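Local coordinates for protein putative glycoside hydrolase (PDB 3GYC) that is a putative glycoside hydrolase with a cellulase-like TIM-barrel fold that probably cleaves glycosidic bonds in carbohydrates, at residues A[329-334]-A[368-373]; A[22-27]-A[75-80]; A[62-67]-A[134-139]; A[262-267]-A[307-312]. All blocks are in the same frame, centred on the assembly; numbering follows the deposited sequence.

Contact 1 (A[329-334]-A[368-373])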
# COMPACT_ATOMS: atom_id res chain seq x y z
N LEU A 329 16.63 -6.76 4.50
CA LEU A 329 16.56 -7.01 5.93
C LEU A 329 15.11 -6.96 6.42
O LEU A 329 14.65 -7.88 7.12
CB LEU A 329 17.42 -6.02 6.71
CG LEU A 329 17.34 -6.12 8.22
CD1 LEU A 329 17.88 -7.47 8.69
CD2 LEU A 329 18.10 -4.98 8.89
N GLY A 330 14.40 -5.91 6.04
CA GLY A 330 13.00 -5.73 6.41
C GLY A 330 12.17 -6.92 5.99
O GLY A 330 11.41 -7.48 6.81
N THR A 331 12.32 -7.31 4.72
CA THR A 331 11.55 -8.41 4.15
C THR A 331 11.74 -9.73 4.91
O THR A 331 10.76 -10.33 5.34
CB THR A 331 11.90 -8.66 2.68
OG1 THR A 331 11.71 -7.45 1.93
CG2 THR A 331 11.03 -9.74 2.10
N ILE A 332 13.00 -10.13 5.06
CA ILE A 332 13.37 -11.37 5.74
C ILE A 332 12.92 -11.36 7.21
O ILE A 332 12.47 -12.38 7.72
CB ILE A 332 14.91 -11.65 5.59
CG1 ILE A 332 15.22 -12.01 4.11
CG2 ILE A 332 15.35 -12.76 6.49
CD1 ILE A 332 16.74 -12.04 3.81
N THR A 333 13.03 -10.21 7.87
CA THR A 333 12.61 -10.07 9.28
C THR A 333 11.10 -10.25 9.44
O THR A 333 10.62 -11.02 10.31
CB THR A 333 13.03 -8.67 9.87
OG1 THR A 333 14.44 -8.46 9.71
CG2 THR A 333 12.67 -8.56 11.36
N ALA A 334 10.35 -9.57 8.56
CA ALA A 334 8.88 -9.67 8.59
C ALA A 334 8.42 -11.10 8.27
O ALA A 334 7.60 -11.67 8.99
CB ALA A 334 8.26 -8.71 7.62
N SER A 368 11.07 -15.88 -2.99
CA SER A 368 11.13 -17.29 -2.61
C SER A 368 10.97 -17.39 -1.08
O SER A 368 10.21 -18.21 -0.58
CB SER A 368 12.44 -17.95 -3.04
OG SER A 368 12.39 -19.36 -2.84
N ILE A 369 11.69 -16.57 -0.34
CA ILE A 369 11.60 -16.61 1.12
C ILE A 369 10.18 -16.28 1.61
O ILE A 369 9.64 -16.96 2.51
CB ILE A 369 12.61 -15.64 1.75
CG1 ILE A 369 14.04 -16.20 1.64
CG2 ILE A 369 12.26 -15.37 3.22
CD1 ILE A 369 15.14 -15.12 1.73
N ILE A 370 9.58 -15.25 1.02
CA ILE A 370 8.26 -14.80 1.41
C ILE A 370 7.24 -15.90 1.19
O ILE A 370 6.49 -16.26 2.10
CB ILE A 370 7.81 -13.60 0.61
CG1 ILE A 370 8.56 -12.33 1.01
CG2 ILE A 370 6.28 -13.38 0.80
CD1 ILE A 370 8.49 -11.24 -0.09
N ARG A 371 7.24 -16.45 -0.02
CA ARG A 371 6.24 -17.45 -0.39
C ARG A 371 6.39 -18.84 0.26
O ARG A 371 5.48 -19.64 0.22
CB ARG A 371 6.14 -17.53 -1.91
CG ARG A 371 5.61 -16.21 -2.48
CD ARG A 371 5.76 -16.14 -3.97
NE ARG A 371 5.09 -17.25 -4.62
CZ ARG A 371 4.95 -17.38 -5.94
NH1 ARG A 371 5.42 -16.45 -6.78
NH2 ARG A 371 4.30 -18.43 -6.41
N SER A 372 7.53 -19.08 0.88
CA SER A 372 7.77 -20.34 1.59
C SER A 372 7.80 -20.09 3.11
O SER A 372 8.13 -20.99 3.84
CB SER A 372 9.08 -20.96 1.12
OG SER A 372 10.15 -20.13 1.53
N SER A 373 7.47 -18.90 3.58
CA SER A 373 7.42 -18.67 5.02
C SER A 373 6.12 -19.25 5.62
O SER A 373 5.04 -19.01 5.12
CB SER A 373 7.55 -17.19 5.34
OG SER A 373 8.84 -16.72 4.95
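Thr331 and Ile370 meet at about a right angle: the methyl CG2 of Thr331 rests against the outer bond of the isoleucine, 3.7 Å from Ile370 CG1 and equally far from Ile370 CD1. With CG2 anti to the backbone N (chi1 -56° for OG1), the threonine puts its methyl into this joint, while OG1 turns back along its own helix to hydrogen-bond with Cys327 O. One residue on, Ile332 slants across Ile369. The end methyl of Ile369 does the touching, its CD1 lying 3.9 Å from Ile332 CG1 and 4.0 Å from Ile332 CD1. Both pairs are apolar. They join helix 321-337, which leads into strand 340-343 of the (beta/alpha)8 barrel, to helix 360-371, which follows that strand. Thr331 and Ile370 are buried and both touch Val343 of that strand, which thus lies under the joint; Ile332 and Ile369 keep some contact with solvent. Ile370 also reaches Ala18 of strand 17-23. Where helix 360-371 ends, Ser373 OG folds back to donate to Ile369 O at 2.6 Å, approaching from above the carbonyl plane, 36° out of it.

Contact 2 (A[22-27]-A[75-80])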
# COMPACT_ATOMS: atom_id res chain seq x y z
N TRP A 22 1.44 -1.09 -6.84
CA TRP A 22 1.43 -0.38 -8.12
C TRP A 22 0.49 0.84 -8.09
O TRP A 22 0.30 1.53 -9.11
CB TRP A 22 1.16 -1.32 -9.28
CG TRP A 22 2.39 -2.11 -9.72
CD1 TRP A 22 3.59 -2.17 -9.10
CD2 TRP A 22 2.48 -3.05 -10.83
NE1 TRP A 22 4.47 -3.00 -9.80
CE2 TRP A 22 3.81 -3.53 -10.87
CE3 TRP A 22 1.62 -3.41 -11.86
CZ2 TRP A 22 4.25 -4.42 -11.82
CZ3 TRP A 22 2.06 -4.28 -12.79
CH2 TRP A 22 3.36 -4.79 -12.77
N ASP A 23 -0.06 1.11 -6.89
CA ASP A 23 -0.76 2.34 -6.55
C ASP A 23 -1.68 2.86 -7.68
O ASP A 23 -2.54 2.13 -8.15
CB ASP A 23 0.28 3.38 -6.08
CG ASP A 23 1.45 3.57 -7.10
OD1 ASP A 23 2.41 2.75 -7.07
OD2 ASP A 23 1.38 4.49 -7.97
N PHE A 24 -1.49 4.10 -8.11
CA PHE A 24 -2.23 4.68 -9.22
C PHE A 24 -1.33 4.72 -10.48
O PHE A 24 -1.78 5.11 -11.56
CB PHE A 24 -2.81 6.05 -8.83
CG PHE A 24 -1.92 6.89 -7.95
CD1 PHE A 24 -0.99 7.78 -8.51
CD2 PHE A 24 -2.02 6.81 -6.57
CE1 PHE A 24 -0.17 8.58 -7.65
CE2 PHE A 24 -1.22 7.60 -5.74
CZ PHE A 24 -0.30 8.47 -6.29
N SER A 25 -0.08 4.23 -10.37
CA SER A 25 0.81 4.20 -11.52
C SER A 25 0.35 3.22 -12.63
O SER A 25 0.56 3.48 -13.80
CB SER A 25 2.23 3.89 -11.08
OG SER A 25 2.76 4.85 -10.17
N TRP A 26 -0.32 2.12 -12.26
CA TRP A 26 -0.76 1.13 -13.22
C TRP A 26 -1.66 1.75 -14.30
O TRP A 26 -1.65 1.30 -15.46
CB TRP A 26 -1.51 -0.04 -12.49
CG TRP A 26 -2.85 0.37 -11.96
CD1 TRP A 26 -3.12 0.95 -10.78
CD2 TRP A 26 -4.11 0.26 -12.65
NE1 TRP A 26 -4.46 1.24 -10.68
CE2 TRP A 26 -5.09 0.79 -11.79
CE3 TRP A 26 -4.49 -0.21 -13.89
CZ2 TRP A 26 -6.43 0.85 -12.15
CZ3 TRP A 26 -5.78 -0.16 -14.24
CH2 TRP A 26 -6.75 0.36 -13.38
N LEU A 27 -2.45 2.75 -13.91
CA LEU A 27 -3.36 3.39 -14.86
C LEU A 27 -2.74 4.66 -15.43
O LEU A 27 -2.91 4.94 -16.62
CB LEU A 27 -4.69 3.71 -14.17
CG LEU A 27 -5.81 4.25 -15.04
CD1 LEU A 27 -6.11 3.26 -16.18
CD2 LEU A 27 -7.06 4.59 -14.13
N GLU A 75 -1.98 16.75 -10.50
CA GLU A 75 -0.89 15.97 -9.91
C GLU A 75 -0.80 16.15 -8.39
O GLU A 75 -1.19 17.19 -7.83
CB GLU A 75 0.48 16.29 -10.59
CG GLU A 75 1.11 17.66 -10.29
CD GLU A 75 0.52 18.85 -11.06
OE1 GLU A 75 -0.47 18.69 -11.84
OE2 GLU A 75 1.08 19.97 -10.92
N VAL A 76 -0.35 15.10 -7.73
CA VAL A 76 -0.09 15.13 -6.29
C VAL A 76 1.28 15.78 -6.03
O VAL A 76 1.47 16.53 -5.07
CB VAL A 76 -0.07 13.72 -5.67
CG1 VAL A 76 -0.17 13.84 -4.15
CG2 VAL A 76 -1.22 12.85 -6.21
N TRP A 77 2.22 15.53 -6.94
CA TRP A 77 3.61 15.99 -6.81
C TRP A 77 4.30 15.97 -8.16
O TRP A 77 3.82 15.35 -9.11
CB TRP A 77 4.41 15.03 -5.90
CG TRP A 77 4.09 13.58 -6.13
CD1 TRP A 77 4.20 12.87 -7.29
CD2 TRP A 77 3.60 12.66 -5.15
NE1 TRP A 77 3.80 11.57 -7.09
CE2 TRP A 77 3.39 11.42 -5.80
CE3 TRP A 77 3.28 12.77 -3.80
CZ2 TRP A 77 2.90 10.29 -5.12
CZ3 TRP A 77 2.79 11.66 -3.14
CH2 TRP A 77 2.61 10.43 -3.80
N ASN A 78 5.43 16.63 -8.24
CA ASN A 78 6.26 16.50 -9.41
C ASN A 78 7.65 15.97 -9.01
O ASN A 78 8.51 15.78 -9.84
CB ASN A 78 6.30 17.80 -10.23
CG ASN A 78 7.00 18.94 -9.52
OD1 ASN A 78 7.74 18.76 -8.56
ND2 ASN A 78 6.79 20.12 -10.03
N GLN A 79 7.84 15.73 -7.72
CA GLN A 79 9.13 15.25 -7.22
C GLN A 79 9.27 13.73 -7.14
O GLN A 79 10.38 13.23 -7.02
CB GLN A 79 9.37 15.87 -5.84
CG GLN A 79 9.51 17.32 -5.93
CD GLN A 79 10.76 17.67 -6.69
OE1 GLN A 79 11.84 17.22 -6.33
NE2 GLN A 79 10.64 18.51 -7.70
N GLN A 80 8.15 13.01 -7.21
CA GLN A 80 8.20 11.52 -7.13
C GLN A 80 7.81 10.86 -8.42
O GLN A 80 7.12 11.47 -9.26
CB GLN A 80 7.28 11.01 -6.02
CG GLN A 80 7.42 11.70 -4.72
CD GLN A 80 8.84 11.64 -4.15
OE1 GLN A 80 9.58 10.72 -4.43
NE2 GLN A 80 9.21 12.65 -3.37
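The Phe24 ring presents its edge to Trp77: Trp77 CZ2 lies near the plane of the phenyl ring, 3.9 Å from Phe24 CZ. One face of Phe24 carries the carboxylate oxygen Asp23 OD2, 4.0 Å above the plane and offset toward the rim. The indole of Trp77 is sandwiched by its own loop, with Val76 CB over one face and Gln80 CB over the other, both near the rim. Seen from the indole, Phe24 CZ comes in at a slant. Val76 CG2 adds a looser touch at 4.5 Å from Phe24 CZ.

The two aromatic side chains reach toward each other from opposite directions. Each has CG wedged between backbone N and carbonyl carbon (chi1 38° in Phe24, 40° in Trp77), which turns the two rings toward each other. The same Asp23 OD2 that lies over Phe24 is held by two bonds. Ser25 OG donates to its syn lone pair at 2.6 Å, and Ser25 N reaches it at 2.8 Å from above the carboxylate plane, a capping bond for helix 25-28. Ser25 OG in turn accepts from Gly83 N, and Trp77 NE1 donates to Trp82 O.

Phe24 follows strand 17-23 of the barrel and also has a cation-pi partner in Arg117 and an edge-to-face one in Trp115. A bound 1,2-ethanediol, probably from the crystallisation liquor though such molecules often mark pockets, lies about 4 Å from the Val76 side chain. The contact is purely apolar, yet charged groups border it; such a mixture is compatible with a carbohydrate-binding surface, a role that is only inferred.

Contact 3 (A[62-67]-A[134-139])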
# COMPACT_ATOMS: atom_id res chain seq x y z
N LEU A 62 -14.31 7.70 -8.82
CA LEU A 62 -14.47 7.98 -10.23
C LEU A 62 -15.40 6.95 -10.87
O LEU A 62 -16.31 7.31 -11.64
CB LEU A 62 -13.12 8.03 -10.94
CG LEU A 62 -12.12 9.08 -10.42
CD1 LEU A 62 -10.90 9.15 -11.34
CD2 LEU A 62 -12.79 10.47 -10.25
N ILE A 63 -15.21 5.66 -10.53
CA ILE A 63 -16.07 4.63 -11.10
C ILE A 63 -17.53 4.83 -10.67
O ILE A 63 -18.42 4.63 -11.49
CB ILE A 63 -15.61 3.20 -10.74
CG1 ILE A 63 -14.32 2.86 -11.49
CG2 ILE A 63 -16.75 2.19 -11.04
CD1 ILE A 63 -13.73 1.49 -11.21
N ALA A 64 -17.76 5.30 -9.44
CA ALA A 64 -19.11 5.48 -8.93
C ALA A 64 -19.78 6.70 -9.55
O ALA A 64 -21.02 6.74 -9.64
CB ALA A 64 -19.13 5.55 -7.39
N GLU A 65 -19.00 7.68 -9.98
CA GLU A 65 -19.56 8.87 -10.62
C GLU A 65 -19.84 8.61 -12.09
O GLU A 65 -20.94 8.80 -12.54
CB GLU A 65 -18.63 10.07 -10.51
CG GLU A 65 -18.53 10.65 -9.13
CD GLU A 65 -19.47 11.82 -8.88
OE1 GLU A 65 -20.06 12.37 -9.84
OE2 GLU A 65 -19.59 12.22 -7.70
N ASN A 66 -18.81 8.22 -12.84
CA ASN A 66 -18.95 7.92 -14.27
C ASN A 66 -17.83 6.97 -14.71
O ASN A 66 -16.74 7.42 -15.04
CB ASN A 66 -18.97 9.20 -15.09
CG ASN A 66 -19.35 8.95 -16.53
OD1 ASN A 66 -19.29 7.81 -17.03
ND2 ASN A 66 -19.74 10.00 -17.22
N PRO A 67 -18.12 5.65 -14.75
CA PRO A 67 -17.07 4.67 -15.00
C PRO A 67 -16.32 4.79 -16.31
O PRO A 67 -15.10 4.51 -16.34
CB PRO A 67 -17.79 3.32 -14.92
CG PRO A 67 -19.24 3.61 -14.74
CD PRO A 67 -19.47 5.06 -14.82
N ALA A 134 -19.02 3.87 1.67
CA ALA A 134 -19.30 2.47 1.47
C ALA A 134 -20.12 2.28 0.21
O ALA A 134 -19.85 1.38 -0.58
CB ALA A 134 -20.03 1.89 2.67
N ASP A 135 -21.10 3.15 -0.03
CA ASP A 135 -21.93 3.00 -1.23
C ASP A 135 -21.05 3.07 -2.47
O ASP A 135 -21.26 2.36 -3.46
CB ASP A 135 -23.04 4.06 -1.31
CG ASP A 135 -24.27 3.70 -0.48
OD1 ASP A 135 -24.33 2.61 0.13
OD2 ASP A 135 -25.21 4.54 -0.44
N CYS A 136 -20.04 3.91 -2.40
CA CYS A 136 -19.11 4.07 -3.49
C CYS A 136 -18.28 2.78 -3.75
O CYS A 136 -18.13 2.34 -4.88
CB CYS A 136 -18.29 5.28 -3.17
SG CYS A 136 -16.82 5.30 -4.02
N TRP A 137 -17.77 2.17 -2.69
CA TRP A 137 -17.07 0.90 -2.84
C TRP A 137 -17.98 -0.25 -3.26
O TRP A 137 -17.55 -1.13 -4.00
CB TRP A 137 -16.32 0.55 -1.56
CG TRP A 137 -15.05 1.30 -1.46
CD1 TRP A 137 -14.82 2.47 -0.81
CD2 TRP A 137 -13.79 0.90 -2.02
NE1 TRP A 137 -13.50 2.82 -0.92
CE2 TRP A 137 -12.85 1.88 -1.67
CE3 TRP A 137 -13.39 -0.18 -2.80
CZ2 TRP A 137 -11.52 1.81 -2.08
CZ3 TRP A 137 -12.08 -0.26 -3.19
CH2 TRP A 137 -11.16 0.72 -2.83
N LEU A 138 -19.23 -0.27 -2.77
CA LEU A 138 -20.19 -1.28 -3.20
C LEU A 138 -20.37 -1.18 -4.73
O LEU A 138 -20.48 -2.20 -5.42
CB LEU A 138 -21.52 -1.16 -2.43
CG LEU A 138 -21.45 -1.61 -0.96
CD1 LEU A 138 -22.68 -1.23 -0.18
CD2 LEU A 138 -21.17 -3.12 -0.85
N THR A 139 -20.38 0.03 -5.27
CA THR A 139 -20.51 0.20 -6.72
C THR A 139 -19.30 -0.37 -7.47
O THR A 139 -19.46 -1.12 -8.42
CB THR A 139 -20.77 1.67 -7.04
OG1 THR A 139 -22.02 1.99 -6.45
CG2 THR A 139 -20.85 1.92 -8.51
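Ala64 faces helix 130-146 and meets it at two points, one buried and one at the surface. The buried part is where the backbones come nearest, the CA atoms of Ala64 and Cys136 being 5.6 Å apart. Two small side chains permit this: Ala64 CB sits 4.1 Å from Cys136 SG, and the sulfur is placed alongside because it lies anti to its backbone N (chi1 160°).

On the solvent side the exposed Thr139 touches just as closely, but through one methyl. Thr139 CG2 lies 4.0 Å from Ala64 CA and 4.2 Å from Ala64 CB, so it rests against the backbone of the alanine as much as its side chain. The hydroxyl is occupied within its own helix: Thr139 OG1 donates to Asp135 O at 3.1 Å. Thr139 N binds the same carbonyl from the opposite face of its plane, so two bonds hold that oxygen; the one from OG1 helps fix the side-chain rotation that keeps the methyl against Ala64. No hydrogen bond links the segments. On the exposed side Glu65 turns from the helix and forms a salt bridge with Lys126.

In the barrel, helix 60-65 follows strand 53-57, whereas helix 130-146 connects strands 109-113 and 153-157, so the contact ties together elements that come after neighbouring strands. Ile63 extends the interface along helix 130-146 to Ile140 and Ser143. Leu62 packs on Trp71 and Leu73 of strand 71-73, and from helix 130-146 itself Trp137 and Leu138 lean on Met199 of helix 186-200.

Contact 4 (A[262-267]-A[307-312])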
# COMPACT_ATOMS: atom_id res chain seq x y z
N LYS A 262 17.74 17.17 -2.98
CA LYS A 262 19.14 17.55 -2.98
C LYS A 262 19.80 17.17 -1.63
O LYS A 262 20.97 16.81 -1.61
CB LYS A 262 19.32 19.05 -3.27
CG LYS A 262 19.10 19.40 -4.75
CD LYS A 262 19.15 20.93 -4.95
CE LYS A 262 18.96 21.34 -6.38
NZ LYS A 262 20.08 20.95 -7.27
N ASN A 263 19.06 17.25 -0.54
CA ASN A 263 19.58 16.83 0.77
C ASN A 263 19.70 15.30 0.82
O ASN A 263 20.59 14.79 1.46
CB ASN A 263 18.67 17.30 1.89
CG ASN A 263 18.77 18.77 2.12
OD1 ASN A 263 19.71 19.38 1.68
ND2 ASN A 263 17.82 19.33 2.81
N VAL A 264 18.81 14.58 0.15
CA VAL A 264 18.90 13.10 0.12
C VAL A 264 20.22 12.71 -0.58
O VAL A 264 20.99 11.86 -0.08
CB VAL A 264 17.66 12.44 -0.53
CG1 VAL A 264 17.83 10.91 -0.66
CG2 VAL A 264 16.41 12.75 0.28
N VAL A 265 20.50 13.36 -1.71
CA VAL A 265 21.73 13.11 -2.47
C VAL A 265 22.97 13.37 -1.62
O VAL A 265 23.90 12.54 -1.56
CB VAL A 265 21.79 13.94 -3.80
CG1 VAL A 265 23.22 13.93 -4.40
CG2 VAL A 265 20.72 13.44 -4.83
N LYS A 266 22.97 14.50 -0.91
CA LYS A 266 24.12 14.93 -0.14
C LYS A 266 24.37 14.09 1.12
O LYS A 266 25.52 13.76 1.40
CB LYS A 266 23.97 16.40 0.26
CG LYS A 266 25.19 17.03 0.96
N ASN A 267 23.30 13.75 1.82
CA ASN A 267 23.37 13.13 3.14
C ASN A 267 22.81 11.76 3.44
O ASN A 267 23.25 11.16 4.40
CB ASN A 267 22.62 14.06 4.09
CG ASN A 267 23.13 15.44 4.03
OD1 ASN A 267 24.33 15.65 3.81
ND2 ASN A 267 22.24 16.41 4.17
N TRP A 307 10.87 -0.65 2.93
CA TRP A 307 11.15 -0.82 4.36
C TRP A 307 12.21 0.18 4.82
O TRP A 307 12.47 0.28 6.02
CB TRP A 307 11.74 -2.22 4.69
CG TRP A 307 10.84 -3.42 4.43
CD1 TRP A 307 10.86 -4.21 3.35
CD2 TRP A 307 9.82 -3.93 5.30
NE1 TRP A 307 9.89 -5.17 3.45
CE2 TRP A 307 9.26 -5.04 4.64
CE3 TRP A 307 9.34 -3.57 6.55
CZ2 TRP A 307 8.22 -5.77 5.19
CZ3 TRP A 307 8.32 -4.29 7.10
CH2 TRP A 307 7.77 -5.38 6.41
N GLY A 308 12.85 0.87 3.88
CA GLY A 308 13.99 1.78 4.19
C GLY A 308 13.65 3.26 4.13
O GLY A 308 13.36 3.88 5.14
N LEU A 309 13.69 3.81 2.91
CA LEU A 309 13.35 5.20 2.69
C LEU A 309 11.94 5.26 2.16
O LEU A 309 11.50 4.36 1.42
CB LEU A 309 14.35 5.88 1.72
CG LEU A 309 15.46 6.69 2.38
CD1 LEU A 309 16.42 5.83 3.17
CD2 LEU A 309 16.23 7.54 1.37
N VAL A 310 11.23 6.32 2.51
CA VAL A 310 9.86 6.48 2.02
C VAL A 310 9.85 6.90 0.52
O VAL A 310 9.16 6.29 -0.31
CB VAL A 310 9.06 7.49 2.88
CG1 VAL A 310 7.63 7.64 2.37
CG2 VAL A 310 9.05 7.03 4.31
N ASP A 311 10.64 7.91 0.19
CA ASP A 311 10.72 8.46 -1.18
C ASP A 311 12.13 8.22 -1.76
O ASP A 311 13.14 8.45 -1.10
CB ASP A 311 10.49 9.97 -1.12
CG ASP A 311 9.08 10.34 -0.66
OD1 ASP A 311 8.22 9.47 -0.71
OD2 ASP A 311 8.85 11.54 -0.28
N TYR A 312 12.19 7.73 -2.98
CA TYR A 312 13.44 7.51 -3.67
C TYR A 312 13.10 7.40 -5.12
O TYR A 312 11.95 7.21 -5.46
CB TYR A 312 14.09 6.18 -3.24
CG TYR A 312 15.63 6.25 -3.22
CD1 TYR A 312 16.28 7.13 -2.34
CD2 TYR A 312 16.43 5.44 -4.03
CE1 TYR A 312 17.69 7.18 -2.24
CE2 TYR A 312 17.86 5.49 -3.94
CZ TYR A 312 18.49 6.39 -3.04
OH TYR A 312 19.89 6.46 -2.92
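Tyr312, whose ring meets Val264, is anchored at its far end by a hydrogen bond from its OH to Lys319 O. That bond and an edge-to-face stack on Trp320 hold the ring in place, and a single methyl comes up to it: Val264 CG1 lies 4.1 Å from Tyr312 CE1, approaching at a slant. The same methyl serves a second partner, with Leu309 CD2 4.2 Å away from Val264 CG1. It stands anti to the backbone N of Val264 (chi1 175°), directed off the helix at the loop.

All three residues are buried, and nothing polar passes between the segments; the link is one valine methyl set against a tyrosine ring and a leucine methyl. Several polar groups of the loop bond to neighbours instead. Asp311 OD2 hydrogen-bonds with Tyr251 OH, Val310 O with Asn347 ND2, and Val310 N with Tyr246 OH. At the start of the loop a cis peptide bond precedes Trp307.

The loop leaves strand 301-303 of the barrel and runs toward helix 321-337, whose Trp322 touches both Leu309 and Tyr312. Leu309 also packs on Phe245 and Tyr246 of helix 240-249, while Val264 touches Tyr251 just beyond that helix. Helix 259-273, one of three helices between strands 231-232 and 301-303, is thereby joined to the loop through Val264.

In the fold
Contact 4 touches both contact 1 and contact 2. Its Trp307 packs on helix 321-337 of contact 1, with Ala334 CB 3.6 Å from Trp307 CH2, and its Asp311 lies beside Gln80 of contact 2, where Asp311 OD2 and Gln80 NE2 are 3.3 Å apart. Contacts 1 and 2 do not touch; their centres are 27 Å apart on opposite sides of the chain's centre. Contact 3 stands alone, about 7 Å from contact 2 at the nearest atoms, although their segments alternate along the sequence. Segment 22-27, ending strand 17-23, and loop 307-312, after strand 301-303, lie at the C-terminal ends of barrel strands, where TIM-barrel enzymes carry their active sites.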